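Local coordinates for endonuclease and methylase LlaGI (Lactococcus lactis, PDB 5FFJ), which recognises a specific DNA sequence as a restriction-modification enzyme, joining methyltransferase and helicase-like ATPase units, and probably methylates its DNA and, with the nuclease deleted here, cleaves it, at residues G62-L67 against F168-S173; V66-P71 against V146-Y151. One frame throughout, in Å; residues are numbered along the deposited sequence.

Both contacts start from strand 64-70, which lies inside a seven-stranded parallel sheet, between strands 144-150 and 170-174, and they share Val66 and Leu67. Going up the chain from the N terminus, contact 2 closes first: the chain passes through helix 73-86, strand 91-96 and helix 125-137, then returns as strand 144-150 along one edge of strand 64-70. It goes on through helix 155-163 and comes back as strand 170-174 on the other edge, making contact 1. The smaller loop is therefore nested within the larger. The two contacts also touch: Ile172 O probably accepts a hydrogen bond from Leu69 N, and Ser173 packs on the hydroxyl end of Tyr151.

Contact 1: residues G62-L67 against F168-S173; sequences GPFKVL and FDFIIS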
ATOM      1  N   GLY A  62      10.778   0.889 -56.766  1.00121.71           N
ATOM      2  CA  GLY A  62      10.691  -0.355 -57.511  1.00 99.81           C
ATOM      3  C   GLY A  62       9.224  -0.722 -57.607  1.00 99.88           C
ATOM      4  O   GLY A  62       8.379   0.030 -57.119  1.00100.61           O
ATOM      5  N   PRO A  63       8.899  -1.855 -58.249  1.00100.54           N
ATOM      6  CA  PRO A  63       7.488  -2.255 -58.181  1.00 97.82           C
ATOM      7  C   PRO A  63       7.065  -2.596 -56.753  1.00 98.57           C
ATOM      8  O   PRO A  63       7.686  -3.441 -56.107  1.00 97.50           O
ATOM      9  CB  PRO A  63       7.424  -3.481 -59.096  1.00 96.58           C
ATOM     10  CG  PRO A  63       8.552  -3.284 -60.059  1.00110.03           C
ATOM     11  CD  PRO A  63       9.646  -2.635 -59.252  1.00111.28           C
ATOM     12  N   PHE A  64       6.023  -1.925 -56.271  1.00 83.63           N
ATOM     13  CA  PHE A  64       5.582  -2.046 -54.884  1.00 97.65           C
ATOM     14  C   PHE A  64       4.377  -2.992 -54.791  1.00 99.31           C
ATOM     15  O   PHE A  64       3.327  -2.730 -55.374  1.00 97.91           O
ATOM     16  CB  PHE A  64       5.252  -0.652 -54.332  1.00 94.76           C
ATOM     17  CG  PHE A  64       4.812  -0.646 -52.897  1.00 92.08           C
ATOM     18  CD1 PHE A  64       5.728  -0.816 -51.872  1.00 86.12           C
ATOM     19  CD2 PHE A  64       3.481  -0.456 -52.576  1.00 98.78           C
ATOM     20  CE1 PHE A  64       5.319  -0.805 -50.551  1.00 89.17           C
ATOM     21  CE2 PHE A  64       3.065  -0.444 -51.259  1.00 94.23           C
ATOM     22  CZ  PHE A  64       3.986  -0.617 -50.245  1.00 85.09           C
ATOM     23  N   LYS A  65       4.532  -4.090 -54.051  1.00106.75           N
ATOM     24  CA  LYS A  65       3.541  -5.168 -54.052  1.00100.35           C
ATOM     25  C   LYS A  65       2.642  -5.084 -52.820  1.00 93.37           C
ATOM     26  O   LYS A  65       3.123  -5.088 -51.685  1.00 95.10           O
ATOM     27  CB  LYS A  65       4.229  -6.543 -54.126  1.00 93.71           C
ATOM     28  CG  LYS A  65       5.030  -6.771 -55.411  1.00 88.96           C
ATOM     29  CD  LYS A  65       6.433  -6.182 -55.320  1.00 93.64           C
ATOM     30  CE  LYS A  65       7.451  -7.205 -54.840  1.00 99.64           C
ATOM     31  NZ  LYS A  65       8.512  -6.574 -54.005  1.00103.60           N
ATOM     32  N   VAL A  66       1.336  -4.995 -53.062  1.00 88.52           N
ATOM     33  CA  VAL A  66       0.338  -4.911 -52.001  1.00 87.00           C
ATOM     34  C   VAL A  66      -0.621  -6.096 -52.070  1.00 94.16           C
ATOM     35  O   VAL A  66      -1.046  -6.498 -53.155  1.00 88.53           O
ATOM     36  CB  VAL A  66      -0.468  -3.596 -52.094  1.00 91.51           C
ATOM     37  CG1 VAL A  66      -1.682  -3.627 -51.165  1.00 85.90           C
ATOM     38  CG2 VAL A  66       0.420  -2.405 -51.765  1.00104.19           C
ATOM     39  N   LEU A  67      -0.955  -6.650 -50.907  1.00 95.29           N
ATOM     40  CA  LEU A  67      -1.982  -7.678 -50.802  1.00 93.46           C
ATOM     41  C   LEU A  67      -3.175  -7.127 -50.034  1.00 84.25           C
ATOM     42  O   LEU A  67      -3.058  -6.784 -48.856  1.00 81.02           O
ATOM     43  CB  LEU A  67      -1.440  -8.933 -50.110  1.00 92.06           C
ATOM     44  CG  LEU A  67      -2.435 -10.093 -49.975  1.00 97.03           C
ATOM     45  CD1 LEU A  67      -2.811 -10.653 -51.341  1.00 93.83           C
ATOM     46  CD2 LEU A  67      -1.886 -11.194 -49.075  1.00103.69           C
ATOM     47  N   PHE A 168       5.432  -9.700 -50.313  1.00105.32           N
ATOM     48  CA  PHE A 168       4.547  -8.541 -50.322  1.00109.00           C
ATOM     49  C   PHE A 168       5.130  -7.411 -49.485  1.00105.91           C
ATOM     50  O   PHE A 168       5.302  -7.544 -48.272  1.00108.21           O
ATOM     51  CB  PHE A 168       3.157  -8.922 -49.804  1.00 97.43           C
ATOM     52  CG  PHE A 168       2.298  -9.624 -50.820  1.00 96.13           C
ATOM     53  CD1 PHE A 168       2.152  -9.113 -52.100  1.00 93.41           C
ATOM     54  CD2 PHE A 168       1.642 -10.800 -50.498  1.00101.02           C
ATOM     55  CE1 PHE A 168       1.368  -9.756 -53.035  1.00 87.49           C
ATOM     56  CE2 PHE A 168       0.855 -11.447 -51.431  1.00 99.96           C
ATOM     57  CZ  PHE A 168       0.718 -10.925 -52.700  1.00 93.33           C
ATOM     58  N   ASP A 169       5.436  -6.297 -50.142  1.00 98.07           N
ATOM     59  CA  ASP A 169       5.951  -5.123 -49.453  1.00 91.12           C
ATOM     60  C   ASP A 169       4.940  -4.615 -48.431  1.00 88.42           C
ATOM     61  O   ASP A 169       5.301  -3.928 -47.477  1.00101.72           O
ATOM     62  CB  ASP A 169       6.286  -4.019 -50.456  1.00 91.28           C
ATOM     63  CG  ASP A 169       7.391  -4.417 -51.413  1.00 92.65           C
ATOM     64  OD1 ASP A 169       8.361  -5.065 -50.965  1.00 96.21           O
ATOM     65  OD2 ASP A 169       7.292  -4.085 -52.612  1.00 94.26           O
ATOM     66  N   PHE A 170       3.673  -4.965 -48.634  1.00 82.22           N
ATOM     67  CA  PHE A 170       2.598  -4.509 -47.761  1.00 88.65           C
ATOM     68  C   PHE A 170       1.430  -5.488 -47.847  1.00 91.36           C
ATOM     69  O   PHE A 170       1.131  -6.005 -48.924  1.00 91.64           O
ATOM     70  CB  PHE A 170       2.153  -3.097 -48.165  1.00 93.36           C
ATOM     71  CG  PHE A 170       1.457  -2.315 -47.073  1.00 90.76           C
ATOM     72  CD1 PHE A 170       1.631  -2.622 -45.732  1.00 95.37           C
ATOM     73  CD2 PHE A 170       0.627  -1.256 -47.404  1.00 81.16           C
ATOM     74  CE1 PHE A 170       0.987  -1.891 -44.748  1.00 88.33           C
ATOM     75  CE2 PHE A 170      -0.020  -0.524 -46.424  1.00 73.52           C
ATOM     76  CZ  PHE A 170       0.161  -0.842 -45.096  1.00 79.91           C
ATOM     77  N   ILE A 171       0.787  -5.755 -46.713  1.00 93.01           N
ATOM     78  CA  ILE A 171      -0.399  -6.606 -46.684  1.00 92.20           C
ATOM     79  C   ILE A 171      -1.496  -5.924 -45.871  1.00 87.37           C
ATOM     80  O   ILE A 171      -1.247  -5.432 -44.770  1.00 87.09           O
ATOM     81  CB  ILE A 171      -0.091  -8.001 -46.096  1.00 87.14           C
ATOM     82  CG1 ILE A 171       0.959  -8.707 -46.959  1.00 87.81           C
ATOM     83  CG2 ILE A 171      -1.367  -8.841 -46.007  1.00 85.83           C
ATOM     84  CD1 ILE A 171       1.274 -10.130 -46.542  1.00 94.14           C
ATOM     85  N   ILE A 172      -2.704  -5.901 -46.428  1.00 86.00           N
ATOM     86  CA  ILE A 172      -3.828  -5.197 -45.822  1.00 83.82           C
ATOM     87  C   ILE A 172      -5.029  -6.122 -45.637  1.00 84.36           C
ATOM     88  O   ILE A 172      -5.560  -6.668 -46.604  1.00 81.97           O
ATOM     89  CB  ILE A 172      -4.242  -3.979 -46.677  1.00 78.68           C
ATOM     90  CG1 ILE A 172      -3.095  -2.964 -46.734  1.00 89.37           C
ATOM     91  CG2 ILE A 172      -5.495  -3.322 -46.110  1.00 72.54           C
ATOM     92  CD1 ILE A 172      -3.327  -1.813 -47.692  1.00 89.35           C
ATOM     93  N   SER A 173      -5.448  -6.277 -44.384  1.00 82.56           N
ATOM     94  CA  SER A 173      -6.631  -7.060 -44.052  1.00 70.55           C
ATOM     95  C   SER A 173      -7.785  -6.123 -43.699  1.00 85.05           C
ATOM     96  O   SER A 173      -7.726  -5.412 -42.694  1.00 91.69           O
ATOM     97  CB  SER A 173      -6.344  -8.015 -42.884  1.00 82.64           C
ATOM     98  OG  SER A 173      -5.147  -8.746 -43.088  1.00 86.13           O
TER
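Phe64 sets its ring anti to the backbone N (chi1 -179°), which carries CE1 to 3.4 Å from Asp169 CB and CZ against Phe170 CB. Lys65 comes next and grips Asp169 twice. Its backbone N donates to Asp169 OD2 at 3.1 Å in a straight bond (167°), and its side chain, bent at chi2, chi3 and chi4, curls back so that NZ forms a salt bridge to the same oxygen, also at 3.1 Å. Both donors stand above the carboxylate plane, and together they would probably favour the ionised acid. Phe170 N gives Lys65 O a weak bond. Val66 lies alongside Phe170, CG2 to CB at 4.1 Å, on the face of the sheet where helix 45-60 packs against Phe64 and Phe170. Leu67 turns to the opposite face. Its N donates to Phe170 O at 2.9 Å, and its O receives Ile172 N almost along the C=O axis, the paired bonds of a parallel bridge with Ile171. Leu67 CB sits over the centre of the Phe168 ring, 3.6 Å from the centroid, a CH-pi contact, while CD2 touches both that ring and Ile171 CG2. These are adjacent parallel strands in the core of a RecA-like helicase domain, and strand 170-174 leads into the DEAH sequence expected of its Walker B motif.

Contact 2: residues V66-P71 against V146-Y151; sequences VLYLVP and VVFSTY
Over segments 66-70 and 146-150 the strand axes run parallel within 24° and approach to 4.7 Å, Val66 beside Val146 and each later residue in step as far as Val70 and Thr150. Backbone bonds alternate between them: Val147 N to Val66 O (2.8 Å), Tyr68 N to Val147 O, Ser149 N to Tyr68 O, and Val70 N to Ser149 O (2.9 Å). A weak bond from Tyr151 N to Val70 O ends the series.

On one face the valines Val66 and Val146 lie side by side, CG1 to CG1 at 3.9 Å. Farther along it the rings of Tyr68 and Phe148 meet obliquely, planes at 45° and centroids 5.5 Å apart, with Phe148 CD2 nearest Tyr68 CB; Trp83 of helix 73-86 meets both rings. The other face carries Leu67, Leu69, Val147 and Ser149. Leu67 CD1 comes up to Val147 O and lies near Ser149 CB, while Ser149 OG, anti to its own N, donates to Thr150 O (3.0 Å), with its CB and OG equally near Leu69 CD2.

Tyr151, chi1 -67°, swings its ring across the end of the first strand. Leu69 CB lies over one face, offset toward the rim and 3.9 Å from the centroid, and Pro71 N meets the edge in plane, with Pro71 CD 3.5 Å from Tyr151 CE2. The hydroxyl bonds to the carbonyl of Asp174, in the DEAH sequence. An alanine in place of Tyr151 would lose the ring face on Leu69 CB, the edge against Pro71 and the bond to Asp174, and would probably loosen the packing where strands 64-70, 144-150 and 170-174 end.

The side chains are thus mostly apolar along the strands, and hydroxyls join the apolar packing at their C-terminal ends, where the nucleotide site of a RecA-like domain is expected.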
ATOM      1  N   VAL A  66       1.336  -4.995 -53.062  1.00 88.52           N
ATOM      2  CA  VAL A  66       0.338  -4.911 -52.001  1.00 87.00           C
ATOM      3  C   VAL A  66      -0.621  -6.096 -52.070  1.00 94.16           C
ATOM      4  O   VAL A  66      -1.046  -6.498 -53.155  1.00 88.53           O
ATOM      5  CB  VAL A  66      -0.468  -3.596 -52.094  1.00 91.51           C
ATOM      6  CG1 VAL A  66      -1.682  -3.627 -51.165  1.00 85.90           C
ATOM      7  CG2 VAL A  66       0.420  -2.405 -51.765  1.00104.19           C
ATOM      8  N   LEU A  67      -0.955  -6.650 -50.907  1.00 95.29           N
ATOM      9  CA  LEU A  67      -1.982  -7.678 -50.802  1.00 93.46           C
ATOM     10  C   LEU A  67      -3.175  -7.127 -50.034  1.00 84.25           C
ATOM     11  O   LEU A  67      -3.058  -6.784 -48.856  1.00 81.02           O
ATOM     12  CB  LEU A  67      -1.440  -8.933 -50.110  1.00 92.06           C
ATOM     13  CG  LEU A  67      -2.435 -10.093 -49.975  1.00 97.03           C
ATOM     14  CD1 LEU A  67      -2.811 -10.653 -51.341  1.00 93.83           C
ATOM     15  CD2 LEU A  67      -1.886 -11.194 -49.075  1.00103.69           C
ATOM     16  N   TYR A  68      -4.319  -7.042 -50.707  1.00 82.21           N
ATOM     17  CA  TYR A  68      -5.536  -6.529 -50.093  1.00 85.78           C
ATOM     18  C   TYR A  68      -6.548  -7.654 -49.906  1.00 89.29           C
ATOM     19  O   TYR A  68      -7.237  -8.052 -50.848  1.00 79.81           O
ATOM     20  CB  TYR A  68      -6.134  -5.405 -50.942  1.00 80.15           C
ATOM     21  CG  TYR A  68      -7.130  -4.553 -50.193  1.00 76.43           C
ATOM     22  CD1 TYR A  68      -8.471  -4.906 -50.132  1.00 82.11           C
ATOM     23  CD2 TYR A  68      -6.727  -3.396 -49.541  1.00 81.35           C
ATOM     24  CE1 TYR A  68      -9.383  -4.129 -49.445  1.00 85.12           C
ATOM     25  CE2 TYR A  68      -7.631  -2.611 -48.853  1.00 72.03           C
ATOM     26  CZ  TYR A  68      -8.958  -2.983 -48.808  1.00 84.18           C
ATOM     27  OH  TYR A  68      -9.863  -2.205 -48.123  1.00 93.57           O
ATOM     28  N   LEU A  69      -6.627  -8.164 -48.682  1.00 83.89           N
ATOM     29  CA  LEU A  69      -7.500  -9.286 -48.367  1.00 77.94           C
ATOM     30  C   LEU A  69      -8.875  -8.796 -47.939  1.00 74.47           C
ATOM     31  O   LEU A  69      -8.997  -7.781 -47.254  1.00 87.27           O
ATOM     32  CB  LEU A  69      -6.878 -10.153 -47.276  1.00 76.90           C
ATOM     33  CG  LEU A  69      -5.580 -10.841 -47.699  1.00 80.89           C
ATOM     34  CD1 LEU A  69      -4.869 -11.382 -46.490  1.00 91.70           C
ATOM     35  CD2 LEU A  69      -5.853 -11.964 -48.690  1.00 86.00           C
ATOM     36  N   VAL A  70      -9.905  -9.531 -48.347  1.00 80.21           N
ATOM     37  CA  VAL A  70     -11.280  -9.092 -48.157  1.00 78.14           C
ATOM     38  C   VAL A  70     -12.238 -10.286 -48.015  1.00 91.55           C
ATOM     39  O   VAL A  70     -12.083 -11.292 -48.700  1.00 87.41           O
ATOM     40  CB  VAL A  70     -11.709  -8.194 -49.343  1.00 87.20           C
ATOM     41  CG1 VAL A  70     -11.732  -8.979 -50.641  1.00 91.16           C
ATOM     42  CG2 VAL A  70     -13.052  -7.594 -49.107  1.00 95.46           C
ATOM     43  N   PRO A  71     -13.238 -10.182 -47.122  1.00 86.13           N
ATOM     44  CA  PRO A  71     -14.144 -11.328 -46.957  1.00 90.17           C
ATOM     45  C   PRO A  71     -15.076 -11.575 -48.147  1.00 98.33           C
ATOM     46  O   PRO A  71     -14.916 -12.575 -48.847  1.00112.19           O
ATOM     47  CB  PRO A  71     -14.954 -10.954 -45.711  1.00 96.56           C
ATOM     48  CG  PRO A  71     -14.877  -9.472 -45.629  1.00 93.26           C
ATOM     49  CD  PRO A  71     -13.528  -9.109 -46.154  1.00 91.36           C
ATOM     50  N   VAL A 146      -1.104  -4.239 -56.918  1.00 69.68           N
ATOM     51  CA  VAL A 146      -2.069  -4.526 -55.866  1.00 85.86           C
ATOM     52  C   VAL A 146      -2.900  -5.759 -56.198  1.00 88.24           C
ATOM     53  O   VAL A 146      -3.754  -5.728 -57.085  1.00 81.02           O
ATOM     54  CB  VAL A 146      -3.012  -3.339 -55.637  1.00 87.76           C
ATOM     55  CG1 VAL A 146      -3.885  -3.586 -54.420  1.00 91.25           C
ATOM     56  CG2 VAL A 146      -2.211  -2.053 -55.469  1.00 94.29           C
ATOM     57  N   VAL A 147      -2.645  -6.839 -55.468  1.00 89.71           N
ATOM     58  CA  VAL A 147      -3.390  -8.078 -55.631  1.00 83.53           C
ATOM     59  C   VAL A 147      -4.556  -8.120 -54.648  1.00 78.13           C
ATOM     60  O   VAL A 147      -4.358  -8.288 -53.445  1.00 89.56           O
ATOM     61  CB  VAL A 147      -2.489  -9.307 -55.410  1.00 91.81           C
ATOM     62  CG1 VAL A 147      -3.248 -10.591 -55.722  1.00 93.18           C
ATOM     63  CG2 VAL A 147      -1.233  -9.208 -56.269  1.00 96.00           C
ATOM     64  N   PHE A 148      -5.769  -7.959 -55.166  1.00 90.81           N
ATOM     65  CA  PHE A 148      -6.973  -8.063 -54.349  1.00 85.27           C
ATOM     66  C   PHE A 148      -7.403  -9.521 -54.250  1.00 90.26           C
ATOM     67  O   PHE A 148      -7.585 -10.188 -55.269  1.00 87.64           O
ATOM     68  CB  PHE A 148      -8.098  -7.210 -54.936  1.00 79.94           C
ATOM     69  CG  PHE A 148      -7.799  -5.737 -54.947  1.00 82.82           C
ATOM     70  CD1 PHE A 148      -6.978  -5.191 -55.918  1.00 91.07           C
ATOM     71  CD2 PHE A 148      -8.341  -4.899 -53.986  1.00 90.54           C
ATOM     72  CE1 PHE A 148      -6.704  -3.836 -55.934  1.00 93.30           C
ATOM     73  CE2 PHE A 148      -8.068  -3.544 -53.994  1.00 92.15           C
ATOM     74  CZ  PHE A 148      -7.249  -3.013 -54.970  1.00 91.12           C
ATOM     75  N   SER A 149      -7.564 -10.012 -53.023  1.00 95.96           N
ATOM     76  CA  SER A 149      -7.844 -11.428 -52.799  1.00 98.05           C
ATOM     77  C   SER A 149      -8.862 -11.680 -51.695  1.00 94.09           C
ATOM     78  O   SER A 149      -9.021 -10.875 -50.780  1.00 81.16           O
ATOM     79  CB  SER A 149      -6.551 -12.167 -52.456  1.00107.17           C
ATOM     80  OG  SER A 149      -6.811 -13.496 -52.044  1.00106.27           O
ATOM     81  N   THR A 150      -9.543 -12.816 -51.794  1.00 98.71           N
ATOM     82  CA  THR A 150     -10.454 -13.259 -50.750  1.00 90.60           C
ATOM     83  C   THR A 150      -9.686 -14.058 -49.708  1.00 88.93           C
ATOM     84  O   THR A 150      -8.712 -14.737 -50.036  1.00 87.81           O
ATOM     85  CB  THR A 150     -11.594 -14.124 -51.317  1.00 87.86           C
ATOM     86  OG1 THR A 150     -11.043 -15.280 -51.961  1.00 95.88           O
ATOM     87  CG2 THR A 150     -12.418 -13.335 -52.323  1.00 94.82           C
ATOM     88  N   TYR A 151     -10.117 -13.971 -48.453  1.00 91.17           N
ATOM     89  CA  TYR A 151      -9.513 -14.767 -47.391  1.00 90.04           C
ATOM     90  C   TYR A 151      -9.679 -16.255 -47.666  1.00 94.38           C
ATOM     91  O   TYR A 151      -8.855 -17.067 -47.247  1.00 94.40           O
ATOM     92  CB  TYR A 151     -10.135 -14.436 -46.032  1.00 91.05           C
ATOM     93  CG  TYR A 151      -9.854 -13.041 -45.525  1.00 93.57           C
ATOM     94  CD1 TYR A 151      -8.674 -12.748 -44.848  1.00 98.30           C
ATOM     95  CD2 TYR A 151     -10.775 -12.021 -45.704  1.00 88.17           C
ATOM     96  CE1 TYR A 151      -8.419 -11.474 -44.377  1.00 87.18           C
ATOM     97  CE2 TYR A 151     -10.530 -10.747 -45.236  1.00 95.82           C
ATOM     98  CZ  TYR A 151      -9.353 -10.477 -44.574  1.00 91.92           C
ATOM     99  OH  TYR A 151      -9.117  -9.204 -44.110  1.00 92.53           O
TER